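Local coordinates for sulfatase (Bacteroides fragilis CAG:558, PDB 6USS), which probably acts as a calcium-dependent arylsulfatase of a gut bacterium, hydrolysing sulfate esters, and is seen here as a variant altered at its catalytic position, at residues I262-Y276 and P283-K297. The protein carries 1 engineered substitution. Numbering follows the deposited sequence.
Sequences IHVPIDKDKRFYQKY and PKEAAYAALIEGMDK
Tyr276 from the short helix 273-279 fits as a knob into a hole formed by Ala286, Ala289, Ala290 and Glu293 of helix 283-308; in this sulfatase alpha/beta fold (alkaline phosphatase clan), that helix also packs against the loop 262-272, which follows strand 253-258 of the central mixed sheet. Ala289 CB lies over the centre of the Tyr276 ring, 3.4 Å from its centroid and 5° off the normal, a CH-pi contact. The Tyr276 hydroxyl donates to Glu293 OE1 at 2.9 Å, from above the carboxylate plane. Lys275 NZ reaches the same oxygen at 2.8 Å from the same face, closing a salt bridge, and also pairs with Glu65. Glu293 gets there with CG anti to its backbone N (chi1 -161°) and an extended chain; its CB lies over one face of the Phe272 ring, toward the rim, and Arg271 CB over the centre of the opposite face. Arg271 grips Asp269 side-on, NE to OD1 and NH2 to OD2, which holds its guanidinium beside Lys297; these two cations share Glu233 as a partner. Next to them, Phe272 CE2 packs 3.6 Å from Gly294 CA. Tyr273 swings its ring beside Ala286, with Lys268 CG over one face. From the start of 262-276, Ile266 CG2 sits between Ala287 CB and Leu291 CD1, while Ile262 meets Leu291 CB through CG2 and sends CD1 to Tyr288, whose hydroxyl is bonded to Asp48. The side chain of the adjoining His263 touches the calcium ligands Asp42 and Asp43. A water bridges the backbones, donating to Asp267 O and, at 2.8 Å, to Ala287 O while accepting from Asp269 N.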
ATOM      1  N   ILE A 262      16.927 -18.685   6.702  1.00 17.05           N
ATOM      2  CA  ILE A 262      17.217 -19.670   7.737  1.00 20.55           C
ATOM      3  C   ILE A 262      17.850 -19.015   8.967  1.00 19.58           C
ATOM      4  O   ILE A 262      18.831 -19.515   9.526  1.00 17.10           O
ATOM      5  CB  ILE A 262      18.128 -20.758   7.163  1.00 19.50           C
ATOM      6  CG1 ILE A 262      19.373 -20.113   6.524  1.00 16.49           C
ATOM      7  CG2 ILE A 262      17.352 -21.603   6.156  1.00 14.15           C
ATOM      8  CD1 ILE A 262      20.338 -21.104   5.864  1.00 14.27           C
ATOM      9  N   HIS A 263      17.271 -17.882   9.361  1.00 20.76           N
ATOM     10  CA  HIS A 263      17.746 -17.059  10.463  1.00 17.74           C
ATOM     11  C   HIS A 263      17.644 -17.818  11.785  1.00 15.94           C
ATOM     12  O   HIS A 263      16.856 -18.755  11.931  1.00 19.23           O
ATOM     13  CB  HIS A 263      16.918 -15.769  10.527  1.00 18.51           C
ATOM     14  CG  HIS A 263      17.580 -14.650  11.265  1.00 20.39           C
ATOM     15  ND1 HIS A 263      17.452 -14.480  12.629  1.00 24.13           N
ATOM     16  CD2 HIS A 263      18.382 -13.646  10.835  1.00 19.92           C
ATOM     17  CE1 HIS A 263      18.150 -13.421  13.007  1.00 20.13           C
ATOM     18  NE2 HIS A 263      18.722 -12.896  11.935  1.00 19.59           N
ATOM     19  N   VAL A 264      18.445 -17.402  12.761  1.00 15.44           N
ATOM     20  CA  VAL A 264      18.337 -17.966  14.106  1.00 16.97           C
ATOM     21  C   VAL A 264      17.062 -17.436  14.756  1.00 20.87           C
ATOM     22  O   VAL A 264      16.527 -16.405  14.312  1.00 20.16           O
ATOM     23  CB  VAL A 264      19.580 -17.658  14.961  1.00 20.43           C
ATOM     24  CG1 VAL A 264      20.799 -18.386  14.390  1.00 17.11           C
ATOM     25  CG2 VAL A 264      19.809 -16.132  15.136  1.00 13.90           C
ATOM     26  N   PRO A 265      16.509 -18.122  15.781  1.00 24.09           N
ATOM     27  CA  PRO A 265      16.999 -19.389  16.346  1.00 18.20           C
ATOM     28  C   PRO A 265      16.666 -20.564  15.431  1.00 22.28           C
ATOM     29  O   PRO A 265      15.655 -20.512  14.724  1.00 19.57           O
ATOM     30  CB  PRO A 265      16.238 -19.489  17.660  1.00 15.33           C
ATOM     31  CG  PRO A 265      14.923 -18.846  17.347  1.00 13.15           C
ATOM     32  CD  PRO A 265      15.240 -17.704  16.413  1.00 16.41           C
ATOM     33  N   ILE A 266      17.486 -21.611  15.453  1.00 16.85           N
ATOM     34  CA  ILE A 266      17.330 -22.728  14.506  1.00 17.93           C
ATOM     35  C   ILE A 266      16.344 -23.703  15.145  1.00 22.51           C
ATOM     36  O   ILE A 266      16.709 -24.725  15.728  1.00 23.46           O
ATOM     37  CB  ILE A 266      18.676 -23.380  14.160  1.00 17.35           C
ATOM     38  CG1 ILE A 266      19.725 -22.317  13.800  1.00 16.89           C
ATOM     39  CG2 ILE A 266      18.513 -24.402  13.034  1.00 16.03           C
ATOM     40  CD1 ILE A 266      19.318 -21.391  12.651  1.00 15.77           C
ATOM     41  N   ASP A 267      15.051 -23.386  15.019  1.00 19.71           N
ATOM     42  CA  ASP A 267      14.009 -24.285  15.513  1.00 20.69           C
ATOM     43  C   ASP A 267      13.948 -25.554  14.670  1.00 24.36           C
ATOM     44  O   ASP A 267      14.281 -25.553  13.484  1.00 25.66           O
ATOM     45  CB  ASP A 267      12.646 -23.597  15.489  1.00 22.49           C
ATOM     46  CG  ASP A 267      12.501 -22.526  16.567  1.00 22.75           C
ATOM     47  OD1 ASP A 267      13.086 -22.683  17.660  1.00 28.56           O
ATOM     48  OD2 ASP A 267      11.797 -21.520  16.322  1.00 26.39           O
ATOM     49  N   LYS A 268      13.500 -26.644  15.287  1.00 27.21           N
ATOM     50  CA  LYS A 268      13.411 -27.920  14.584  1.00 24.85           C
ATOM     51  C   LYS A 268      12.122 -27.999  13.778  1.00 26.85           C
ATOM     52  O   LYS A 268      11.031 -27.751  14.299  1.00 29.44           O
ATOM     53  CB  LYS A 268      13.471 -29.094  15.561  1.00 27.53           C
ATOM     54  CG  LYS A 268      14.871 -29.405  16.071  1.00 29.87           C
ATOM     55  CD  LYS A 268      14.838 -29.864  17.514  1.00 33.42           C
ATOM     56  CE  LYS A 268      16.174 -29.620  18.193  1.00 26.24           C
ATOM     57  NZ  LYS A 268      16.884 -30.913  18.310  1.00 37.59           N
ATOM     58  N   ASP A 269      12.252 -28.347  12.505  1.00 24.09           N
ATOM     59  CA  ASP A 269      11.118 -28.620  11.638  1.00 18.50           C
ATOM     60  C   ASP A 269      10.924 -30.130  11.621  1.00 20.63           C
ATOM     61  O   ASP A 269      11.695 -30.857  10.978  1.00 22.60           O
ATOM     62  CB  ASP A 269      11.368 -28.054  10.241  1.00 21.50           C
ATOM     63  CG  ASP A 269      10.131 -28.096   9.348  1.00 23.65           C
ATOM     64  OD1 ASP A 269       9.178 -28.857   9.640  1.00 25.99           O
ATOM     65  OD2 ASP A 269      10.115 -27.361   8.340  1.00 22.02           O
ATOM     66  N   LYS A 270       9.908 -30.601  12.346  1.00 19.17           N
ATOM     67  CA  LYS A 270       9.667 -32.037  12.465  1.00 19.70           C
ATOM     68  C   LYS A 270       9.494 -32.718  11.106  1.00 22.95           C
ATOM     69  O   LYS A 270       9.794 -33.912  10.987  1.00 24.86           O
ATOM     70  CB  LYS A 270       8.443 -32.292  13.352  1.00 16.06           C
ATOM     71  CG  LYS A 270       7.187 -31.510  12.918  1.00 32.22           C
ATOM     72  CD  LYS A 270       6.068 -31.529  13.971  1.00 35.36           C
ATOM     73  CE  LYS A 270       4.701 -31.277  13.336  1.00 35.32           C
ATOM     74  NZ  LYS A 270       3.611 -31.333  14.352  1.00 41.39           N
ATOM     75  N   ARG A 271       9.056 -31.980  10.075  1.00 18.48           N
ATOM     76  CA  ARG A 271       8.910 -32.562   8.744  1.00 20.18           C
ATOM     77  C   ARG A 271      10.209 -33.176   8.234  1.00 19.86           C
ATOM     78  O   ARG A 271      10.181 -34.120   7.440  1.00 25.50           O
ATOM     79  CB  ARG A 271       8.426 -31.503   7.760  1.00 19.16           C
ATOM     80  CG  ARG A 271       7.073 -30.938   8.115  1.00 22.46           C
ATOM     81  CD  ARG A 271       6.600 -29.952   7.068  1.00 19.26           C
ATOM     82  NE  ARG A 271       7.356 -28.705   7.132  1.00 21.92           N
ATOM     83  CZ  ARG A 271       7.228 -27.715   6.258  1.00 19.99           C
ATOM     84  NH1 ARG A 271       6.364 -27.816   5.256  1.00 22.68           N
ATOM     85  NH2 ARG A 271       7.955 -26.628   6.388  1.00 17.26           N
ATOM     86  N   PHE A 272      11.353 -32.667   8.662  1.00 21.36           N
ATOM     87  CA  PHE A 272      12.612 -33.128   8.101  1.00 26.22           C
ATOM     88  C   PHE A 272      13.659 -33.475   9.143  1.00 24.32           C
ATOM     89  O   PHE A 272      14.667 -34.103   8.794  1.00 24.85           O
ATOM     90  CB  PHE A 272      13.189 -32.064   7.153  1.00 23.24           C
ATOM     91  CG  PHE A 272      12.147 -31.373   6.322  1.00 22.73           C
ATOM     92  CD1 PHE A 272      11.525 -32.040   5.271  1.00 23.64           C
ATOM     93  CD2 PHE A 272      11.786 -30.064   6.587  1.00 22.87           C
ATOM     94  CE1 PHE A 272      10.556 -31.407   4.497  1.00 16.38           C
ATOM     95  CE2 PHE A 272      10.820 -29.416   5.816  1.00 21.59           C
ATOM     96  CZ  PHE A 272      10.212 -30.088   4.767  1.00 20.80           C
ATOM     97  N   TYR A 273      13.448 -33.095  10.401  1.00 23.43           N
ATOM     98  CA  TYR A 273      14.525 -33.142  11.380  1.00 25.85           C
ATOM     99  C   TYR A 273      15.074 -34.555  11.541  1.00 26.79           C
ATOM    100  O   TYR A 273      16.280 -34.782  11.386  1.00 27.59           O
ATOM    101  CB  TYR A 273      14.025 -32.594  12.706  1.00 21.80           C
ATOM    102  CG  TYR A 273      15.014 -32.748  13.812  1.00 22.39           C
ATOM    103  CD1 TYR A 273      16.096 -31.883  13.928  1.00 23.40           C
ATOM    104  CD2 TYR A 273      14.867 -33.751  14.752  1.00 25.87           C
ATOM    105  CE1 TYR A 273      17.008 -32.022  14.947  1.00 24.51           C
ATOM    106  CE2 TYR A 273      15.766 -33.894  15.782  1.00 26.75           C
ATOM    107  CZ  TYR A 273      16.835 -33.030  15.876  1.00 25.02           C
ATOM    108  OH  TYR A 273      17.719 -33.183  16.908  1.00 23.68           O
ATOM    109  N   GLN A 274      14.199 -35.523  11.831  1.00 23.97           N
ATOM    110  CA  GLN A 274      14.657 -36.874  12.145  1.00 24.47           C
ATOM    111  C   GLN A 274      15.381 -37.517  10.971  1.00 25.54           C
ATOM    112  O   GLN A 274      16.299 -38.323  11.174  1.00 24.14           O
ATOM    113  CB  GLN A 274      13.478 -37.751  12.587  1.00 27.74           C
ATOM    114  CG  GLN A 274      13.894 -39.096  13.182  1.00 19.23           C
ATOM    115  CD  GLN A 274      14.857 -38.936  14.351  1.00 25.15           C
ATOM    116  OE1 GLN A 274      14.611 -38.162  15.279  1.00 24.78           O
ATOM    117  NE2 GLN A 274      15.966 -39.661  14.303  1.00 23.26           N
ATOM    118  N   LYS A 275      14.999 -37.172   9.741  1.00 24.49           N
ATOM    119  CA  LYS A 275      15.696 -37.735   8.591  1.00 25.91           C
ATOM    120  C   LYS A 275      17.191 -37.425   8.644  1.00 27.69           C
ATOM    121  O   LYS A 275      18.028 -38.302   8.390  1.00 26.60           O
ATOM    122  CB  LYS A 275      15.071 -37.221   7.291  1.00 24.20           C
ATOM    123  CG  LYS A 275      15.831 -37.686   6.037  1.00 27.75           C
ATOM    124  CD  LYS A 275      15.206 -37.146   4.749  1.00 29.01           C
ATOM    125  CE  LYS A 275      15.146 -35.629   4.733  1.00 26.72           C
ATOM    126  NZ  LYS A 275      14.658 -35.142   3.399  1.00 27.34           N
ATOM    127  N   TYR A 276      17.552 -36.188   9.000  1.00 26.59           N
ATOM    128  CA  TYR A 276      18.969 -35.835   9.039  1.00 25.96           C
ATOM    129  C   TYR A 276      19.669 -36.460  10.237  1.00 24.15           C
ATOM    130  O   TYR A 276      20.850 -36.823  10.148  1.00 26.04           O
ATOM    131  CB  TYR A 276      19.134 -34.313   9.032  1.00 21.90           C
ATOM    132  CG  TYR A 276      18.703 -33.721   7.719  1.00 24.41           C
ATOM    133  CD1 TYR A 276      19.503 -33.860   6.592  1.00 19.35           C
ATOM    134  CD2 TYR A 276      17.481 -33.060   7.589  1.00 25.51           C
ATOM    135  CE1 TYR A 276      19.118 -33.340   5.377  1.00 23.92           C
ATOM    136  CE2 TYR A 276      17.076 -32.530   6.353  1.00 23.72           C
ATOM    137  CZ  TYR A 276      17.906 -32.682   5.252  1.00 25.02           C
ATOM    138  OH  TYR A 276      17.558 -32.183   4.017  1.00 26.81           O
ATOM    139  N   PRO A 283      22.575 -32.921  16.221  1.00 26.68           N
ATOM    140  CA  PRO A 283      21.264 -32.248  16.306  1.00 22.41           C
ATOM    141  C   PRO A 283      21.266 -30.831  15.762  1.00 25.75           C
ATOM    142  O   PRO A 283      20.363 -30.466  14.993  1.00 27.66           O
ATOM    143  CB  PRO A 283      20.962 -32.281  17.808  1.00 19.66           C
ATOM    144  CG  PRO A 283      21.684 -33.480  18.302  1.00 19.53           C
ATOM    145  CD  PRO A 283      22.961 -33.546  17.498  1.00 22.06           C
ATOM    146  N   LYS A 284      22.257 -30.022  16.149  1.00 23.88           N
ATOM    147  CA  LYS A 284      22.394 -28.675  15.605  1.00 20.73           C
ATOM    148  C   LYS A 284      22.402 -28.703  14.083  1.00 21.96           C
ATOM    149  O   LYS A 284      21.666 -27.951  13.429  1.00 21.67           O
ATOM    150  CB  LYS A 284      23.677 -28.026  16.125  1.00 19.24           C
ATOM    151  CG  LYS A 284      23.630 -27.591  17.563  1.00 19.53           C
ATOM    152  CD  LYS A 284      24.969 -26.999  17.963  1.00 19.97           C
ATOM    153  CE  LYS A 284      24.962 -26.511  19.392  1.00 18.57           C
ATOM    154  NZ  LYS A 284      24.876 -27.641  20.323  1.00 20.66           N
ATOM    155  N   GLU A 285      23.205 -29.592  13.496  1.00 18.41           N
ATOM    156  CA  GLU A 285      23.292 -29.619  12.039  1.00 21.96           C
ATOM    157  C   GLU A 285      22.038 -30.234  11.409  1.00 22.01           C
ATOM    158  O   GLU A 285      21.641 -29.833  10.311  1.00 19.24           O
ATOM    159  CB  GLU A 285      24.565 -30.358  11.598  1.00 21.91           C
ATOM    160  CG  GLU A 285      25.886 -29.663  11.999  1.00 21.90           C
ATOM    161  CD  GLU A 285      26.005 -28.222  11.498  1.00 25.02           C
ATOM    162  OE1 GLU A 285      26.214 -28.015  10.275  1.00 23.82           O
ATOM    163  OE2 GLU A 285      25.890 -27.287  12.328  1.00 20.48           O
ATOM    164  N   ALA A 286      21.388 -31.185  12.083  1.00 18.65           N
ATOM    165  CA  ALA A 286      20.127 -31.694  11.558  1.00 22.52           C
ATOM    166  C   ALA A 286      19.055 -30.605  11.538  1.00 25.07           C
ATOM    167  O   ALA A 286      18.256 -30.536  10.600  1.00 23.47           O
ATOM    168  CB  ALA A 286      19.651 -32.897  12.368  1.00 23.50           C
ATOM    169  N   ALA A 287      19.019 -29.739  12.559  1.00 19.81           N
ATOM    170  CA  ALA A 287      18.061 -28.636  12.529  1.00 20.18           C
ATOM    171  C   ALA A 287      18.394 -27.636  11.418  1.00 24.21           C
ATOM    172  O   ALA A 287      17.486 -27.109  10.758  1.00 21.11           O
ATOM    173  CB  ALA A 287      17.998 -27.940  13.889  1.00 14.55           C
ATOM    174  N   TYR A 288      19.680 -27.350  11.193  1.00 19.70           N
ATOM    175  CA  TYR A 288      20.028 -26.453  10.097  1.00 20.65           C
ATOM    176  C   TYR A 288      19.595 -27.050   8.761  1.00 21.12           C
ATOM    177  O   TYR A 288      18.902 -26.397   7.971  1.00 25.78           O
ATOM    178  CB  TYR A 288      21.533 -26.152  10.104  1.00 20.45           C
ATOM    179  CG  TYR A 288      21.941 -24.864   9.385  1.00 23.46           C
ATOM    180  CD1 TYR A 288      21.541 -23.612   9.860  1.00 23.21           C
ATOM    181  CD2 TYR A 288      22.743 -24.900   8.247  1.00 18.39           C
ATOM    182  CE1 TYR A 288      21.921 -22.427   9.205  1.00 18.41           C
ATOM    183  CE2 TYR A 288      23.125 -23.729   7.592  1.00 21.11           C
ATOM    184  CZ  TYR A 288      22.708 -22.497   8.076  1.00 21.29           C
ATOM    185  OH  TYR A 288      23.089 -21.347   7.424  1.00 19.00           O
ATOM    186  N   ALA A 289      19.978 -28.304   8.506  1.00 18.11           N
ATOM    187  CA  ALA A 289      19.585 -28.988   7.276  1.00 19.43           C
ATOM    188  C   ALA A 289      18.078 -28.948   7.067  1.00 22.67           C
ATOM    189  O   ALA A 289      17.602 -28.793   5.933  1.00 21.00           O
ATOM    190  CB  ALA A 289      20.069 -30.438   7.309  1.00 18.58           C
ATOM    191  N   ALA A 290      17.313 -29.079   8.157  1.00 18.76           N
ATOM    192  CA  ALA A 290      15.863 -29.073   8.055  1.00 16.14           C
ATOM    193  C   ALA A 290      15.336 -27.684   7.689  1.00 19.52           C
ATOM    194  O   ALA A 290      14.372 -27.568   6.920  1.00 17.87           O
ATOM    195  CB  ALA A 290      15.254 -29.583   9.358  1.00 15.33           C
ATOM    196  N   LEU A 291      15.962 -26.617   8.207  1.00 18.13           N
ATOM    197  CA  LEU A 291      15.600 -25.269   7.767  1.00 17.79           C
ATOM    198  C   LEU A 291      15.866 -25.097   6.278  1.00 18.81           C
ATOM    199  O   LEU A 291      15.045 -24.526   5.552  1.00 15.02           O
ATOM    200  CB  LEU A 291      16.379 -24.215   8.548  1.00 14.32           C
ATOM    201  CG  LEU A 291      15.979 -23.994   9.998  1.00 20.76           C
ATOM    202  CD1 LEU A 291      16.508 -22.632  10.535  1.00 16.21           C
ATOM    203  CD2 LEU A 291      14.473 -24.112  10.119  1.00 17.58           C
ATOM    204  N   ILE A 292      17.013 -25.601   5.811  1.00 20.08           N
ATOM    205  CA  ILE A 292      17.390 -25.484   4.406  1.00 20.80           C
ATOM    206  C   ILE A 292      16.375 -26.195   3.526  1.00 17.88           C
ATOM    207  O   ILE A 292      15.991 -25.688   2.467  1.00 17.96           O
ATOM    208  CB  ILE A 292      18.818 -26.026   4.197  1.00 21.29           C
ATOM    209  CG1 ILE A 292      19.857 -25.020   4.718  1.00 15.23           C
ATOM    210  CG2 ILE A 292      19.064 -26.384   2.744  1.00 13.57           C
ATOM    211  CD1 ILE A 292      21.231 -25.620   4.946  1.00 15.61           C
ATOM    212  N   GLU A 293      15.896 -27.359   3.964  1.00 18.81           N
ATOM    213  CA  GLU A 293      15.008 -28.138   3.114  1.00 18.65           C
ATOM    214  C   GLU A 293      13.605 -27.553   3.077  1.00 18.92           C
ATOM    215  O   GLU A 293      12.932 -27.637   2.047  1.00 19.34           O
ATOM    216  CB  GLU A 293      14.964 -29.600   3.568  1.00 22.99           C
ATOM    217  CG  GLU A 293      14.443 -30.528   2.456  1.00 28.16           C
ATOM    218  CD  GLU A 293      14.142 -31.964   2.898  1.00 26.99           C
ATOM    219  OE1 GLU A 293      14.693 -32.426   3.923  1.00 29.35           O
ATOM    220  OE2 GLU A 293      13.355 -32.636   2.188  1.00 27.86           O
ATOM    221  N   GLY A 294      13.153 -26.956   4.177  1.00 20.65           N
ATOM    222  CA  GLY A 294      11.840 -26.334   4.179  1.00 19.80           C
ATOM    223  C   GLY A 294      11.814 -25.065   3.350  1.00 21.15           C
ATOM    224  O   GLY A 294      10.803 -24.749   2.715  1.00 21.50           O
ATOM    225  N   MET A 295      12.922 -24.318   3.344  1.00 20.77           N
ATOM    226  CA  MET A 295      13.074 -23.241   2.374  1.00 18.28           C
ATOM    227  C   MET A 295      12.920 -23.782   0.960  1.00 18.27           C
ATOM    228  O   MET A 295      12.169 -23.235   0.149  1.00 19.95           O
ATOM    229  CB  MET A 295      14.437 -22.566   2.550  1.00 16.76           C
ATOM    230  CG  MET A 295      14.779 -21.558   1.456  1.00 16.47           C
ATOM    231  SD  MET A 295      15.587 -22.307   0.017  1.00 17.64           S
ATOM    232  CE  MET A 295      17.127 -22.854   0.727  1.00 19.47           C
ATOM    233  N   ASP A 296      13.626 -24.872   0.654  1.00 19.58           N
ATOM    234  CA  ASP A 296      13.584 -25.442  -0.685  1.00 20.35           C
ATOM    235  C   ASP A 296      12.195 -25.986  -1.032  1.00 22.53           C
ATOM    236  O   ASP A 296      11.798 -25.967  -2.206  1.00 18.00           O
ATOM    237  CB  ASP A 296      14.643 -26.538  -0.811  1.00 17.87           C
ATOM    238  CG  ASP A 296      14.772 -27.064  -2.240  1.00 21.59           C
ATOM    239  OD1 ASP A 296      15.522 -26.449  -3.046  1.00 20.00           O
ATOM    240  OD2 ASP A 296      14.136 -28.094  -2.554  1.00 18.93           O
ATOM    241  N   LYS A 297      11.452 -26.485  -0.035  1.00 17.81           N
ATOM    242  CA  LYS A 297      10.085 -26.926  -0.292  1.00 16.00           C
ATOM    243  C   LYS A 297       9.220 -25.756  -0.716  1.00 19.88           C
ATOM    244  O   LYS A 297       8.363 -25.890  -1.599  1.00 17.09           O
ATOM    245  CB  LYS A 297       9.492 -27.590   0.949  1.00 17.47           C
ATOM    246  CG  LYS A 297       8.024 -27.974   0.809  1.00 19.32           C
ATOM    247  CD  LYS A 297       7.443 -28.419   2.156  1.00 19.17           C
ATOM    248  CE  LYS A 297       5.983 -28.871   2.046  1.00 12.98           C
ATOM    249  NZ  LYS A 297       5.060 -27.823   1.553  1.00 16.70           N
TER
HETATM  250  O   HOH W   1      14.739 -27.207  11.448  1.00 18.61           O
HETATM  251  O   HOH W   2       8.232 -25.091   3.841  1.00 17.67           O
HETATM  252  O   HOH W   3      18.920 -29.825   3.695  1.00 16.92           O